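Local atomic coordinates of nucleoside phosphorylase, putative (Trypanosoma brucei, PDB entry 3BJE), a protein that acts as a homodimeric uridine phosphorylase, using phosphate to split uridine into uracil and ribose 1-phosphate. Residues Ser151-Glu154 / Ser155-Pro158; Met325-Gly328 / Asp329-Ala333; Arg337-Lys340 / Ile341-Ala345. All coordinates share one frame; numbering follows the deposited sequence.

Interaction 1 (Ser151-Glu154 / Ser155-Pro158)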
ATOM      1  N   SER A 151       1.694  11.592 -15.679  1.00 18.43           N
ATOM      2  CA  SER A 151       0.760  11.695 -16.804  1.00 18.34           C
ATOM      3  C   SER A 151       1.328  11.042 -18.058  1.00 16.06           C
ATOM      4  O   SER A 151       2.458  11.333 -18.446  1.00 17.29           O
ATOM      5  CB  SER A 151       0.400  13.144 -17.129  1.00 18.27           C
ATOM      6  OG  SER A 151      -0.435  13.208 -18.282  1.00 18.18           O
ATOM      7  N   PRO A 152       0.538  10.162 -18.692  1.00 13.68           N
ATOM      8  CA  PRO A 152       0.864   9.562 -19.977  1.00 13.93           C
ATOM      9  C   PRO A 152       0.375  10.379 -21.177  1.00 17.29           C
ATOM     10  O   PRO A 152       0.574   9.964 -22.315  1.00 19.02           O
ATOM     11  CB  PRO A 152       0.086   8.248 -19.919  1.00 15.41           C
ATOM     12  CG  PRO A 152      -1.133   8.625 -19.215  1.00 16.67           C
ATOM     13  CD  PRO A 152      -0.715   9.584 -18.152  1.00 15.19           C
ATOM     14  N   ALA A 153      -0.275  11.511 -20.908  1.00 16.80           N
ATOM     15  CA  ALA A 153      -0.881  12.351 -21.948  1.00 17.36           C
ATOM     16  C   ALA A 153       0.088  13.419 -22.430  1.00 19.31           C
ATOM     17  O   ALA A 153       0.583  14.214 -21.631  1.00 17.65           O
ATOM     18  CB  ALA A 153      -2.116  13.024 -21.396  1.00 17.15           C
ATOM     19  N   GLU A 154       0.342  13.463 -23.735  1.00 23.00           N
ATOM     20  CA  GLU A 154       1.288  14.447 -24.269  1.00 26.84           C
ATOM     21  C   GLU A 154       0.815  15.868 -24.000  1.00 24.64           C
ATOM     22  O   GLU A 154       1.616  16.733 -23.675  1.00 21.55           O
ATOM     23  CB  GLU A 154       1.547  14.227 -25.772  1.00 29.69           C
ATOM     24  CG  GLU A 154       2.248  15.387 -26.511  1.00 38.34           C
ATOM     25  CD  GLU A 154       3.476  15.967 -25.792  1.00 46.29           C
ATOM     26  OE1 GLU A 154       3.985  15.351 -24.822  1.00 50.21           O
ATOM     27  OE2 GLU A 154       3.928  17.063 -26.209  1.00 51.19           O
ATOM     28  N   SER A 155      -0.485  16.097 -24.103  1.00 24.98           N
ATOM     29  CA  SER A 155      -1.034  17.442 -23.949  1.00 26.88           C
ATOM     30  C   SER A 155      -0.897  17.991 -22.514  1.00 26.14           C
ATOM     31  O   SER A 155      -0.794  19.199 -22.323  1.00 30.31           O
ATOM     32  CB  SER A 155      -2.509  17.448 -24.368  1.00 26.72           C
ATOM     33  OG  SER A 155      -3.281  16.593 -23.541  1.00 31.21           O
ATOM     34  N   VAL A 156      -0.883  17.116 -21.514  1.00 22.67           N
ATOM     35  CA  VAL A 156      -0.958  17.559 -20.128  1.00 22.01           C
ATOM     36  C   VAL A 156       0.369  18.172 -19.654  1.00 23.10           C
ATOM     37  O   VAL A 156       1.381  17.483 -19.602  1.00 22.80           O
ATOM     38  CB  VAL A 156      -1.373  16.401 -19.206  1.00 20.22           C
ATOM     39  CG1 VAL A 156      -1.349  16.836 -17.744  1.00 24.76           C
ATOM     40  CG2 VAL A 156      -2.767  15.880 -19.591  1.00 18.72           C
ATOM     41  N   PRO A 157       0.366  19.475 -19.294  1.00 22.67           N
ATOM     42  CA  PRO A 157       1.628  20.123 -18.898  1.00 23.59           C
ATOM     43  C   PRO A 157       2.209  19.637 -17.559  1.00 22.11           C
ATOM     44  O   PRO A 157       1.457  19.208 -16.689  1.00 24.09           O
ATOM     45  CB  PRO A 157       1.246  21.604 -18.757  1.00 24.20           C
ATOM     46  CG  PRO A 157      -0.121  21.743 -19.327  1.00 24.43           C
ATOM     47  CD  PRO A 157      -0.772  20.409 -19.232  1.00 23.98           C
ATOM     48  N   PRO A 158       3.539  19.753 -17.386  1.00 21.12           N
ATOM     49  CA  PRO A 158       4.193  19.530 -16.103  1.00 18.21           C
ATOM     50  C   PRO A 158       3.560  20.409 -15.024  1.00 17.85           C
ATOM     51  O   PRO A 158       3.299  21.590 -15.265  1.00 18.52           O
ATOM     52  CB  PRO A 158       5.637  19.982 -16.353  1.00 20.35           C
ATOM     53  CG  PRO A 158       5.834  19.856 -17.802  1.00 21.80           C
ATOM     54  CD  PRO A 158       4.505  20.147 -18.429  1.00 21.50           C
TER
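Ala153 and Val156 close a tight turn just past the end of strand 142-151. The backbone N of Val156 bonds to Ala153 O at 3.3 Å, with an N-H...O angle of 145°. The bond is long and bent, and its donor sits above the carbonyl plane, not on a lone pair. Glu154 and Ser155 fill the two corners, both with helical backbone angles, and the four residues form a type I beta-turn.

A second, smaller turn leads into it. Ser151 OG accepts the backbone N of Ala153 at 3.1 Å with an N-H...O angle of 157°, which makes an ST turn. The hydroxyl is anti to the serine's own backbone N (chi1 176°), beside the carbonyl carbon, which turns it toward the N-H of Ala153. The same oxygen is hydrogen-bonded to Thr289 O.

Val156 packs back across the mouth of the turn. Its CG2 branch meets Ala153 CB at 3.4 Å, which is tight for two methyl carbons. Its CB lies 3.5 Å from Ser151 OG, and CG1 comes within 4.1 Å of Ser151 CB. The valine thus spans both the alanine methyl and the serine side chain, and it shares Val315 of strand 308-318 with Ser151 as a packing partner.

Lys318 NZ is hydrogen-bonded to Val156 O and weakly to Glu154 O, while the backbone of Ser151 pairs with Ser317 and Arg319. Bound uracil lies about 8 Å from the Ser151 side chain, beyond direct contact. The buried hydroxyl of Ser151 therefore has two partners, an N-H to accept and a carbonyl to donate to. Since a single bent backbone bond spans the turn, these side-chain contacts probably contribute to holding its shape.

Interaction 2 (Met325-Gly328 / Asp329-Ala333); sequences MFLG and DQLDA
Gln330 reaches back from the helix's first turn to Phe326 and Leu327. Two hydrogen bonds join loop and helix. Gln330 NE2 donates to Leu327 O at 3.0 Å, nearly straight at 164°, on a lone pair and in both the carbonyl and amide planes. Gln330 CG stands between backbone N and carbonyl carbon (chi1 63°), and the extended chain beyond carries the amide across. The other bond is helical, Asp332 N to Gly328 O, also 3.0 Å. At the N-cap, Gly328 has backbone angles that would press a CB against Leu327 O, which glycine avoids.

The remaining contacts are van der Waals. Gln330 OE1 lies in the Phe326 ring plane, 3.7 Å from CD1, with ring and amide planes 75° apart. Leu327 and Leu331 run alongside each other, CD2 to CD2 at 3.9 Å. Leu331 CB comes within 3.7 Å of Phe326 O, a buried carbonyl with no polar partner.

The side chain of Leu327 is about 7 Å from bound uracil and that of Leu331 about 8 Å from bound ribose 1-phosphate, close to the active-site pocket. The loop joins strand 324-325 to helix 329-348. Leu331 packs on Val314 and Val316 of strand 308-318, while Leu327 meets Leu33 of the second subunit.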
ATOM      1  N   MET A 325      10.998  14.502 -14.318  1.00 40.74           N
ATOM      2  CA  MET A 325      10.260  14.711 -13.073  1.00 41.53           C
ATOM      3  C   MET A 325      10.394  16.159 -12.618  1.00 40.23           C
ATOM      4  O   MET A 325      11.409  16.812 -12.875  1.00 37.90           O
ATOM      5  CB  MET A 325      10.745  13.778 -11.973  1.00 42.27           C
ATOM      6  CG  MET A 325      10.238  12.339 -12.126  1.00 44.92           C
ATOM      7  SD  MET A 325      10.285  11.478 -10.549  1.00 48.90           S
ATOM      8  CE  MET A 325       8.901  12.231  -9.686  1.00 51.83           C
ATOM      9  N   PHE A 326       9.360  16.645 -11.937  1.00 37.41           N
ATOM     10  CA  PHE A 326       9.277  18.044 -11.536  1.00 37.97           C
ATOM     11  C   PHE A 326       9.026  18.102 -10.040  1.00 36.84           C
ATOM     12  O   PHE A 326       7.883  18.155  -9.577  1.00 37.90           O
ATOM     13  CB  PHE A 326       8.187  18.760 -12.340  1.00 37.21           C
ATOM     14  CG  PHE A 326       8.363  18.618 -13.822  1.00 39.03           C
ATOM     15  CD1 PHE A 326       9.096  19.554 -14.542  1.00 40.80           C
ATOM     16  CD2 PHE A 326       7.838  17.517 -14.493  1.00 42.23           C
ATOM     17  CE1 PHE A 326       9.283  19.407 -15.918  1.00 41.43           C
ATOM     18  CE2 PHE A 326       8.021  17.360 -15.865  1.00 41.69           C
ATOM     19  CZ  PHE A 326       8.741  18.307 -16.579  1.00 39.35           C
ATOM     20  N   LEU A 327      10.124  18.049  -9.294  1.00 37.33           N
ATOM     21  CA  LEU A 327      10.095  18.084  -7.844  1.00 36.32           C
ATOM     22  C   LEU A 327      10.761  19.381  -7.403  1.00 36.36           C
ATOM     23  O   LEU A 327      11.160  20.193  -8.243  1.00 37.11           O
ATOM     24  CB  LEU A 327      10.828  16.858  -7.280  1.00 37.19           C
ATOM     25  CG  LEU A 327      10.352  15.496  -7.815  1.00 38.70           C
ATOM     26  CD1 LEU A 327      11.248  14.350  -7.327  1.00 36.85           C
ATOM     27  CD2 LEU A 327       8.885  15.237  -7.450  1.00 37.22           C
ATOM     28  N   GLY A 328      10.863  19.590  -6.095  1.00 34.95           N
ATOM     29  CA  GLY A 328      11.525  20.786  -5.562  1.00 33.88           C
ATOM     30  C   GLY A 328      10.646  22.030  -5.499  1.00 31.88           C
ATOM     31  O   GLY A 328       9.435  21.946  -5.276  1.00 28.49           O
ATOM     32  N   ASP A 329      11.270  23.190  -5.696  1.00 31.38           N
ATOM     33  CA  ASP A 329      10.605  24.485  -5.519  1.00 31.58           C
ATOM     34  C   ASP A 329       9.375  24.656  -6.407  1.00 30.20           C
ATOM     35  O   ASP A 329       8.345  25.162  -5.955  1.00 28.47           O
ATOM     36  CB  ASP A 329      11.585  25.637  -5.797  1.00 32.45           C
ATOM     37  CG  ASP A 329      12.645  25.782  -4.720  1.00 34.92           C
ATOM     38  OD1 ASP A 329      12.644  24.984  -3.758  1.00 37.74           O
ATOM     39  OD2 ASP A 329      13.483  26.701  -4.835  1.00 39.88           O
ATOM     40  N   GLN A 330       9.503  24.259  -7.671  1.00 28.61           N
ATOM     41  CA  GLN A 330       8.396  24.338  -8.635  1.00 28.32           C
ATOM     42  C   GLN A 330       7.169  23.558  -8.156  1.00 27.25           C
ATOM     43  O   GLN A 330       6.035  24.020  -8.283  1.00 26.69           O
ATOM     44  CB  GLN A 330       8.854  23.812 -10.002  1.00 29.46           C
ATOM     45  CG  GLN A 330       9.254  22.318 -10.009  1.00 30.65           C
ATOM     46  CD  GLN A 330      10.019  21.916 -11.248  1.00 30.69           C
ATOM     47  OE1 GLN A 330       9.800  22.461 -12.332  1.00 33.45           O
ATOM     48  NE2 GLN A 330      10.926  20.959 -11.095  1.00 30.78           N
ATOM     49  N   LEU A 331       7.407  22.381  -7.591  1.00 24.87           N
ATOM     50  CA  LEU A 331       6.337  21.561  -7.033  1.00 24.65           C
ATOM     51  C   LEU A 331       5.730  22.232  -5.794  1.00 25.47           C
ATOM     52  O   LEU A 331       4.508  22.273  -5.630  1.00 25.09           O
ATOM     53  CB  LEU A 331       6.875  20.169  -6.682  1.00 24.20           C
ATOM     54  CG  LEU A 331       5.954  19.241  -5.891  1.00 26.32           C
ATOM     55  CD1 LEU A 331       4.586  19.108  -6.546  1.00 28.07           C
ATOM     56  CD2 LEU A 331       6.606  17.880  -5.746  1.00 24.34           C
ATOM     57  N   ASP A 332       6.594  22.752  -4.925  1.00 25.10           N
ATOM     58  CA  ASP A 332       6.153  23.402  -3.693  1.00 24.52           C
ATOM     59  C   ASP A 332       5.196  24.551  -4.013  1.00 24.47           C
ATOM     60  O   ASP A 332       4.175  24.713  -3.352  1.00 23.28           O
ATOM     61  CB  ASP A 332       7.354  23.952  -2.909  1.00 25.64           C
ATOM     62  CG  ASP A 332       8.231  22.857  -2.310  1.00 28.58           C
ATOM     63  OD1 ASP A 332       7.842  21.667  -2.325  1.00 30.78           O
ATOM     64  OD2 ASP A 332       9.321  23.203  -1.808  1.00 31.64           O
ATOM     65  N   ALA A 333       5.537  25.335  -5.029  1.00 23.36           N
ATOM     66  CA  ALA A 333       4.719  26.480  -5.444  1.00 22.60           C
ATOM     67  C   ALA A 333       3.381  26.040  -6.037  1.00 22.74           C
ATOM     68  O   ALA A 333       2.333  26.631  -5.750  1.00 22.80           O
ATOM     69  CB  ALA A 333       5.485  27.340  -6.446  1.00 22.29           C
TER

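Interaction 3 (Arg337-Lys340 / Ile341-Ala345); sequences RCIK and IILEA
Lys340 and Glu344, one helical turn apart, run alongside each other in the same direction. Their ends form a long salt bridge, NZ to OE2, at 3.5 Å. The lysine chain runs straight from a CG anti to its backbone N (chi1 -171°) and bends only at the last torsion. Chi1 of -70° sets Glu344 CG 3.8 Å from Lys340 NZ, and the bend at chi2 then places the carboxylate. The main partner of Glu344 OE2 is Tyr83 OH, by a hydrogen bond, and Lys84 adds a further salt bridge.

Ile339 and Leu343 form a second parallel pair. CG2 of the isoleucine touches CD1 of the leucine at 3.8 Å, and both side chains rest on Tyr61. Ile342 turns its CG1 toward Cys338 O, 3.2 Å away. It packs inward on Ile47 of strand 45-49 and on Ile144 and Leu146 of strand 142-151. Ile341 instead faces helix 213-228, at Ala222, Cys223 and His226.

Four regular alpha-helical bonds tie the segments together, among them Glu344 N to Lys340 O at 2.9 Å. The chemistry is that of an amphipathic helix. Its aliphatic residues are buried against strands and a helix. The carboxylate of Glu344 gathers two lysines and a tyrosine hydroxyl, which would probably stabilise its negative charge.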
ATOM      1  N   ARG A 337      -0.707  26.503  -4.455  1.00 23.78           N
ATOM      2  CA  ARG A 337      -1.899  26.948  -5.192  1.00 23.00           C
ATOM      3  C   ARG A 337      -3.000  25.903  -5.103  1.00 23.23           C
ATOM      4  O   ARG A 337      -4.163  26.223  -4.922  1.00 24.19           O
ATOM      5  CB  ARG A 337      -1.583  27.195  -6.669  1.00 22.77           C
ATOM      6  CG  ARG A 337      -0.613  28.332  -6.916  1.00 20.25           C
ATOM      7  CD  ARG A 337      -0.527  28.638  -8.403  1.00 23.88           C
ATOM      8  NE  ARG A 337       0.204  27.602  -9.130  1.00 23.03           N
ATOM      9  CZ  ARG A 337       1.520  27.602  -9.331  1.00 24.89           C
ATOM     10  NH1 ARG A 337       2.299  28.584  -8.884  1.00 28.49           N
ATOM     11  NH2 ARG A 337       2.068  26.604 -10.008  1.00 26.39           N
ATOM     12  N   CYS A 338      -2.621  24.640  -5.249  1.00 21.63           N
ATOM     13  CA  CYS A 338      -3.597  23.569  -5.332  1.00 22.84           C
ATOM     14  C   CYS A 338      -4.224  23.277  -3.974  1.00 22.51           C
ATOM     15  O   CYS A 338      -5.383  22.869  -3.914  1.00 23.65           O
ATOM     16  CB  CYS A 338      -2.961  22.316  -5.926  1.00 24.25           C
ATOM     17  SG  CYS A 338      -2.533  22.568  -7.667  1.00 22.40           S
ATOM     18  N   ILE A 339      -3.458  23.464  -2.899  1.00 22.22           N
ATOM     19  CA  ILE A 339      -4.011  23.306  -1.552  1.00 21.77           C
ATOM     20  C   ILE A 339      -5.173  24.276  -1.368  1.00 22.96           C
ATOM     21  O   ILE A 339      -6.245  23.884  -0.918  1.00 21.87           O
ATOM     22  CB  ILE A 339      -2.966  23.510  -0.444  1.00 21.34           C
ATOM     23  CG1 ILE A 339      -1.973  22.345  -0.426  1.00 21.57           C
ATOM     24  CG2 ILE A 339      -3.646  23.626   0.944  1.00 20.33           C
ATOM     25  CD1 ILE A 339      -0.710  22.633   0.367  1.00 23.66           C
ATOM     26  N   LYS A 340      -4.961  25.542  -1.722  1.00 23.29           N
ATOM     27  CA  LYS A 340      -6.015  26.537  -1.579  1.00 25.55           C
ATOM     28  C   LYS A 340      -7.218  26.194  -2.449  1.00 24.76           C
ATOM     29  O   LYS A 340      -8.361  26.290  -2.017  1.00 25.14           O
ATOM     30  CB  LYS A 340      -5.510  27.938  -1.937  1.00 26.72           C
ATOM     31  CG  LYS A 340      -6.517  29.003  -1.581  1.00 34.73           C
ATOM     32  CD  LYS A 340      -6.013  30.403  -1.897  1.00 39.54           C
ATOM     33  CE  LYS A 340      -7.072  31.454  -1.562  1.00 44.17           C
ATOM     34  NZ  LYS A 340      -8.371  31.161  -2.229  1.00 46.31           N
ATOM     35  N   ILE A 341      -6.952  25.799  -3.686  1.00 23.29           N
ATOM     36  CA  ILE A 341      -8.012  25.398  -4.604  1.00 23.76           C
ATOM     37  C   ILE A 341      -8.848  24.244  -4.021  1.00 21.86           C
ATOM     38  O   ILE A 341     -10.078  24.267  -4.103  1.00 24.33           O
ATOM     39  CB  ILE A 341      -7.417  24.992  -5.984  1.00 24.28           C
ATOM     40  CG1 ILE A 341      -6.995  26.242  -6.761  1.00 23.48           C
ATOM     41  CG2 ILE A 341      -8.394  24.142  -6.788  1.00 21.52           C
ATOM     42  CD1 ILE A 341      -6.044  25.968  -7.913  1.00 22.16           C
ATOM     43  N   ILE A 342      -8.181  23.232  -3.472  1.00 20.56           N
ATOM     44  CA  ILE A 342      -8.895  22.071  -2.919  1.00 22.26           C
ATOM     45  C   ILE A 342      -9.665  22.411  -1.635  1.00 23.37           C
ATOM     46  O   ILE A 342     -10.766  21.903  -1.428  1.00 22.69           O
ATOM     47  CB  ILE A 342      -7.954  20.862  -2.710  1.00 22.41           C
ATOM     48  CG1 ILE A 342      -7.435  20.374  -4.065  1.00 23.35           C
ATOM     49  CG2 ILE A 342      -8.688  19.726  -1.995  1.00 22.77           C
ATOM     50  CD1 ILE A 342      -8.542  19.928  -4.995  1.00 23.75           C
ATOM     51  N   LEU A 343      -9.108  23.272  -0.784  1.00 22.55           N
ATOM     52  CA  LEU A 343      -9.838  23.722   0.407  1.00 23.01           C
ATOM     53  C   LEU A 343     -11.097  24.471  -0.018  1.00 22.65           C
ATOM     54  O   LEU A 343     -12.188  24.256   0.535  1.00 23.61           O
ATOM     55  CB  LEU A 343      -8.947  24.581   1.305  1.00 22.18           C
ATOM     56  CG  LEU A 343      -7.935  23.787   2.148  1.00 23.49           C
ATOM     57  CD1 LEU A 343      -6.830  24.680   2.731  1.00 23.93           C
ATOM     58  CD2 LEU A 343      -8.629  23.002   3.262  1.00 25.85           C
ATOM     59  N   GLU A 344     -10.957  25.346  -1.013  1.00 21.99           N
ATOM     60  CA  GLU A 344     -12.100  26.079  -1.536  1.00 22.56           C
ATOM     61  C   GLU A 344     -13.153  25.122  -2.076  1.00 21.77           C
ATOM     62  O   GLU A 344     -14.341  25.283  -1.808  1.00 22.30           O
ATOM     63  CB  GLU A 344     -11.682  27.056  -2.627  1.00 25.09           C
ATOM     64  CG  GLU A 344     -10.872  28.241  -2.106  1.00 25.38           C
ATOM     65  CD  GLU A 344     -11.701  29.282  -1.368  1.00 28.79           C
ATOM     66  OE1 GLU A 344     -12.893  29.457  -1.696  1.00 32.55           O
ATOM     67  OE2 GLU A 344     -11.136  29.934  -0.469  1.00 29.23           O
ATOM     68  N   ALA A 345     -12.718  24.129  -2.846  1.00 23.20           N
ATOM     69  CA  ALA A 345     -13.652  23.197  -3.466  1.00 21.31           C
ATOM     70  C   ALA A 345     -14.364  22.381  -2.405  1.00 22.96           C
ATOM     71  O   ALA A 345     -15.563  22.133  -2.501  1.00 21.53           O
ATOM     72  CB  ALA A 345     -12.917  22.266  -4.471  1.00 22.65           C
TER

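Interactions 2 and 3 share helix 329-348: the first covers its N-terminal start, the second its later turns. Interaction 1 belongs to the loop between strands 142-151 and 161-169. It touches interaction 2 directly, Pro158 CG to Phe326 CZ at 3.5 Å, but stays about 7 Å from interaction 3 at the nearest atoms. Interactions 1 and 3 are buried, while interaction 2 is a surface contact that also meets the second subunit. The loop pairs a serine hydroxyl with a valine contact, the helix start adds a glutamine amide to its backbone bond, and the helix body combines backbone bonds, aliphatic pairs and one salt bridge. Interaction 3 lies farthest from bound uracil.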